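PDB 7C5W: iota-carbonic anhydrase from Nostoc sp. PCC 7120 = FACHB-418, which catalyses the hydration of carbon dioxide to bicarbonate without any metal cofactor, with only very low activity in the reverse direction. Local coordinates for the interface of chains A and B and the interface of chains A and C. Sequence-based numbering; all coordinates share one arbitrary frame. Chains: chain A/B/C, iota-carbonic anhydrase.

Contact 1: the interface of chains A and B. Residues chain A 136-138, 152, 173; chain B 77, 86-87.
A:Gly137, extended with phi 166° and psi -157° where strand 132-136 passes into strand 138-143, presents its main chain to the ring of B:Phe87, an example of bare backbone accepting an aromatic face across a subunit boundary. Its CA lies over one face, 3.9 Å from the centroid of the B:Phe87 ring, in a CH-pi contact. The opposite face is backed from its own chain by the B:Thr86 methyl CG2, over the ring centre. At the edge, in the ring plane, sits the A:Asn138 amide carbon CG, 3.8 Å from B:Phe87 CE2, whereas A:Met136 CG comes in obliquely beyond the CD1–CE1 edge, raised to the glycine's side, 3.7 Å from B:Phe87 CD1. The methionine chain runs straight until chi3 (-80°), where it bends and brings CE and SD against the start of B:Lys77; A:Met136 SD is 3.7 Å from B:Lys77 CB. Further along the lysine, A:Asp152 crosses it at about a right angle, its OD2 3.5 Å from B:Lys77 CE, and its carboxylate also meets B:Thr86 CG2. B:Lys77 NZ stays 4.2 Å from A:Asp152 OD2, so any attraction would act at longer range. An alanine in place of B:Phe87 would probably leave the A:Gly137 backbone and A:Met136 CG without their packing partner, opening a gap between the subunits. Chain A contributes its sheet; chain B contributes strand 75-77 and the loop before helix 91-99, near hydrogencarbonate-binding B:Thr79 and B:Tyr97 in sequence.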
loop_
_atom_site.group_PDB
_atom_site.type_symbol
_atom_site.label_atom_id
_atom_site.label_comp_id
_atom_site.label_asym_id
_atom_site.label_seq_id
_atom_site.Cartn_x
_atom_site.Cartn_y
_atom_site.Cartn_z
ATOM N N MET A 136 -15.648 -9.566 -3.632
ATOM C CA MET A 136 -16.466 -10.662 -3.062
ATOM C C MET A 136 -17.839 -10.594 -3.719
ATOM O O MET A 136 -18.343 -9.471 -3.939
ATOM C CB MET A 136 -16.618 -10.561 -1.541
ATOM C CG MET A 136 -17.493 -11.650 -0.960
ATOM S SD MET A 136 -17.511 -11.680 0.859
ATOM C CE MET A 136 -15.966 -12.528 1.176
ATOM N N GLY A 137 -18.399 -11.759 -4.031
ATOM C CA GLY A 137 -19.743 -11.876 -4.615
ATOM C C GLY A 137 -19.991 -13.257 -5.185
ATOM O O GLY A 137 -19.315 -14.220 -4.769
ATOM N N ASN A 138 -20.930 -13.341 -6.123
ATOM C CA ASN A 138 -21.265 -14.589 -6.843
ATOM C C ASN A 138 -20.557 -14.590 -8.194
ATOM O O ASN A 138 -20.315 -13.507 -8.758
ATOM C CB ASN A 138 -22.776 -14.776 -6.977
ATOM C CG ASN A 138 -23.430 -15.062 -5.644
ATOM O OD1 ASN A 138 -22.933 -15.874 -4.854
ATOM N ND2 ASN A 138 -24.536 -14.385 -5.382
ATOM N N ASP A 152 -19.857 -18.713 -4.325
ATOM C CA ASP A 152 -19.452 -17.509 -3.558
ATOM C C ASP A 152 -17.937 -17.352 -3.715
ATOM O O ASP A 152 -17.226 -18.265 -3.245
ATOM C CB ASP A 152 -19.821 -17.666 -2.086
ATOM C CG ASP A 152 -21.275 -18.044 -1.848
ATOM O OD1 ASP A 152 -22.143 -17.580 -2.627
ATOM O OD2 ASP A 152 -21.530 -18.768 -0.858
ATOM N N SER A 173 -16.397 -21.106 -2.878
ATOM C CA SER A 173 -17.217 -22.029 -2.054
ATOM C C SER A 173 -18.633 -22.169 -2.636
ATOM O O SER A 173 -19.232 -21.144 -3.092
ATOM C CB SER A 173 -17.258 -21.573 -0.615
ATOM O OG SER A 173 -17.834 -20.274 -0.496
ATOM N N LYS B 77 -18.375 -13.128 3.807
ATOM C CA LYS B 77 -19.224 -14.300 3.474
ATOM C C LYS B 77 -19.110 -15.295 4.624
ATOM O O LYS B 77 -18.153 -16.059 4.699
ATOM C CB LYS B 77 -18.829 -14.889 2.120
ATOM C CG LYS B 77 -19.759 -15.993 1.630
ATOM C CD LYS B 77 -19.342 -17.351 2.132
ATOM C CE LYS B 77 -20.506 -18.248 2.450
ATOM N NZ LYS B 77 -20.036 -19.535 2.996
ATOM N N THR B 86 -26.378 -13.889 1.676
ATOM C CA THR B 86 -25.067 -14.583 1.676
ATOM C C THR B 86 -23.972 -13.627 2.146
ATOM O O THR B 86 -23.104 -14.075 2.911
ATOM C CB THR B 86 -24.736 -15.098 0.272
ATOM O OG1 THR B 86 -25.707 -16.093 -0.046
ATOM C CG2 THR B 86 -23.331 -15.648 0.166
ATOM N N PHE B 87 -24.017 -12.372 1.687
ATOM C CA PHE B 87 -22.938 -11.367 1.859
ATOM C C PHE B 87 -23.387 -10.319 2.883
ATOM O O PHE B 87 -24.380 -9.587 2.657
ATOM C CB PHE B 87 -22.561 -10.786 0.497
ATOM C CG PHE B 87 -22.195 -11.830 -0.529
ATOM C CD1 PHE B 87 -21.015 -12.547 -0.419
ATOM C CD2 PHE B 87 -23.037 -12.108 -1.594
ATOM C CE1 PHE B 87 -20.683 -13.510 -1.359
ATOM C CE2 PHE B 87 -22.703 -13.074 -2.533
ATOM C CZ PHE B 87 -21.524 -13.769 -2.413
#

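Contact 2: the interface of chains A and C. Residues chain A 22, 161; chain C 71, 158.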
loop_
_atom_site.group_PDB
_atom_site.type_symbol
_atom_site.label_atom_id
_atom_site.label_comp_id
_atom_site.label_asym_id
_atom_site.label_seq_id
_atom_site.Cartn_x
_atom_site.Cartn_y
_atom_site.Cartn_z
ATOM N N ARG A 22 0.875 2.739 -9.720
ATOM C CA ARG A 22 0.866 1.355 -9.187
ATOM C C ARG A 22 -0.494 1.011 -8.566
ATOM O O ARG A 22 -0.682 -0.146 -8.159
ATOM C CB ARG A 22 1.937 1.223 -8.112
ATOM C CG ARG A 22 3.320 1.577 -8.620
ATOM C CD ARG A 22 4.352 0.825 -7.829
ATOM N NE ARG A 22 5.157 -0.000 -8.704
ATOM C CZ ARG A 22 5.287 -1.306 -8.593
ATOM N NH1 ARG A 22 4.673 -1.982 -7.641
ATOM N NH2 ARG A 22 6.067 -1.935 -9.435
ATOM N N ASP A 161 4.980 -5.149 -11.149
ATOM C CA ASP A 161 5.939 -4.094 -11.576
ATOM C C ASP A 161 5.653 -3.707 -13.035
ATOM O O ASP A 161 6.091 -2.618 -13.430
ATOM C CB ASP A 161 7.393 -4.547 -11.372
ATOM C CG ASP A 161 7.878 -4.617 -9.923
ATOM O OD1 ASP A 161 7.242 -3.995 -9.047
ATOM O OD2 ASP A 161 8.916 -5.285 -9.673
ATOM N N PHE C 71 10.977 1.542 -13.447
ATOM C CA PHE C 71 9.510 1.675 -13.221
ATOM C C PHE C 71 8.940 2.853 -14.011
ATOM O O PHE C 71 7.708 2.948 -14.111
ATOM C CB PHE C 71 9.184 1.887 -11.743
ATOM C CG PHE C 71 9.718 0.819 -10.827
ATOM C CD1 PHE C 71 9.480 -0.518 -11.082
ATOM C CD2 PHE C 71 10.438 1.154 -9.699
ATOM C CE1 PHE C 71 9.976 -1.498 -10.242
ATOM C CE2 PHE C 71 10.930 0.174 -8.861
ATOM C CZ PHE C 71 10.701 -1.150 -9.132
ATOM N N LEU C 158 10.996 1.885 -2.623
ATOM C CA LEU C 158 9.972 0.884 -3.020
ATOM C C LEU C 158 10.612 -0.514 -3.025
ATOM O O LEU C 158 11.722 -0.667 -3.569
ATOM C CB LEU C 158 9.424 1.266 -4.395
ATOM C CG LEU C 158 8.418 0.297 -5.006
ATOM C CD1 LEU C 158 7.152 0.246 -4.182
ATOM C CD2 LEU C 158 8.081 0.701 -6.433
#
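C:Leu158 and C:Phe71 supply the apolar centre of this patch, and two polar side chains of chain A, A:Arg22 and A:Asp161, lie against them with their carbon skeletons and flat faces. The leucine works through one branch: with chi1 176° and chi2 65°, CD2 points toward chain A. That methyl lies 3.8 Å above the guanidinium plane of A:Arg22, offset toward the rim, with A:Arg22 NE 3.8 Å from C:Leu158 CD2. The methylene CD of A:Arg22 also contributes, 4.0 Å from the same C:Leu158 CD2, so aliphatic and pi surfaces of the arginine share one methyl.

C:Phe71 takes up the other end of the arginine. A:Arg22 NH2 stands above one face of the ring, displaced past its CD1–CE1 edge, about 4.0 Å from C:Phe71 CE1 and CD1; ring and guanidinium planes are turned 71° apart, far from a parallel stack. CE1 of C:Phe71 is also 3.8 Å from the A:Asp161 carboxylate carbon CG. Here a ring edge is set over the carboxylate face, the planes inclined by rather less than in the arginine pair.

At the polar rim A:Arg22 and A:Asp161 join in a salt bridge within chain A, illustrating how an intrachain ion pair can lie against a neighbour's hydrocarbon. The hydrogen bond from A:Arg22 NH2 to A:Asp161 OD1 measures 2.4 Å, short as modelled. It uses the anti side of OD1, out of the carboxylate plane, and ties the guanidinium to the acid that C:Phe71 touches. Pairing the charges would be expected to ease their placement beside hydrocarbon and to restrict turning of the guanidinium.

In the fold, A:Arg22 follows strand 19-21 in the N-terminal arm, and A:Asp161 lies in the turn after strand 148-159. From chain C come the 3-10 helix 69-71 and the far end of strand 148-159, with a symmetry twin made by exchanging the chains.

About 31 Å separates the C-alpha centres of contact 1 and contact 2, so chain A meets two different neighbours through distinct surfaces. Strand 148-159 serves both: its early part belongs to contact 1 in chain A, and its end to contact 2 in chain C. The 3-10 helix 69-71 and strand 75-77, close in sequence, likewise divide between the two contacts. Because every subunit carries both surfaces, two kinds of two-fold interface can build the homotetramer, a dimer of dimers. Contact 1 packs sheet against loop and strand, whereas contact 2 joins an N-terminal arm and turn to a neighbour.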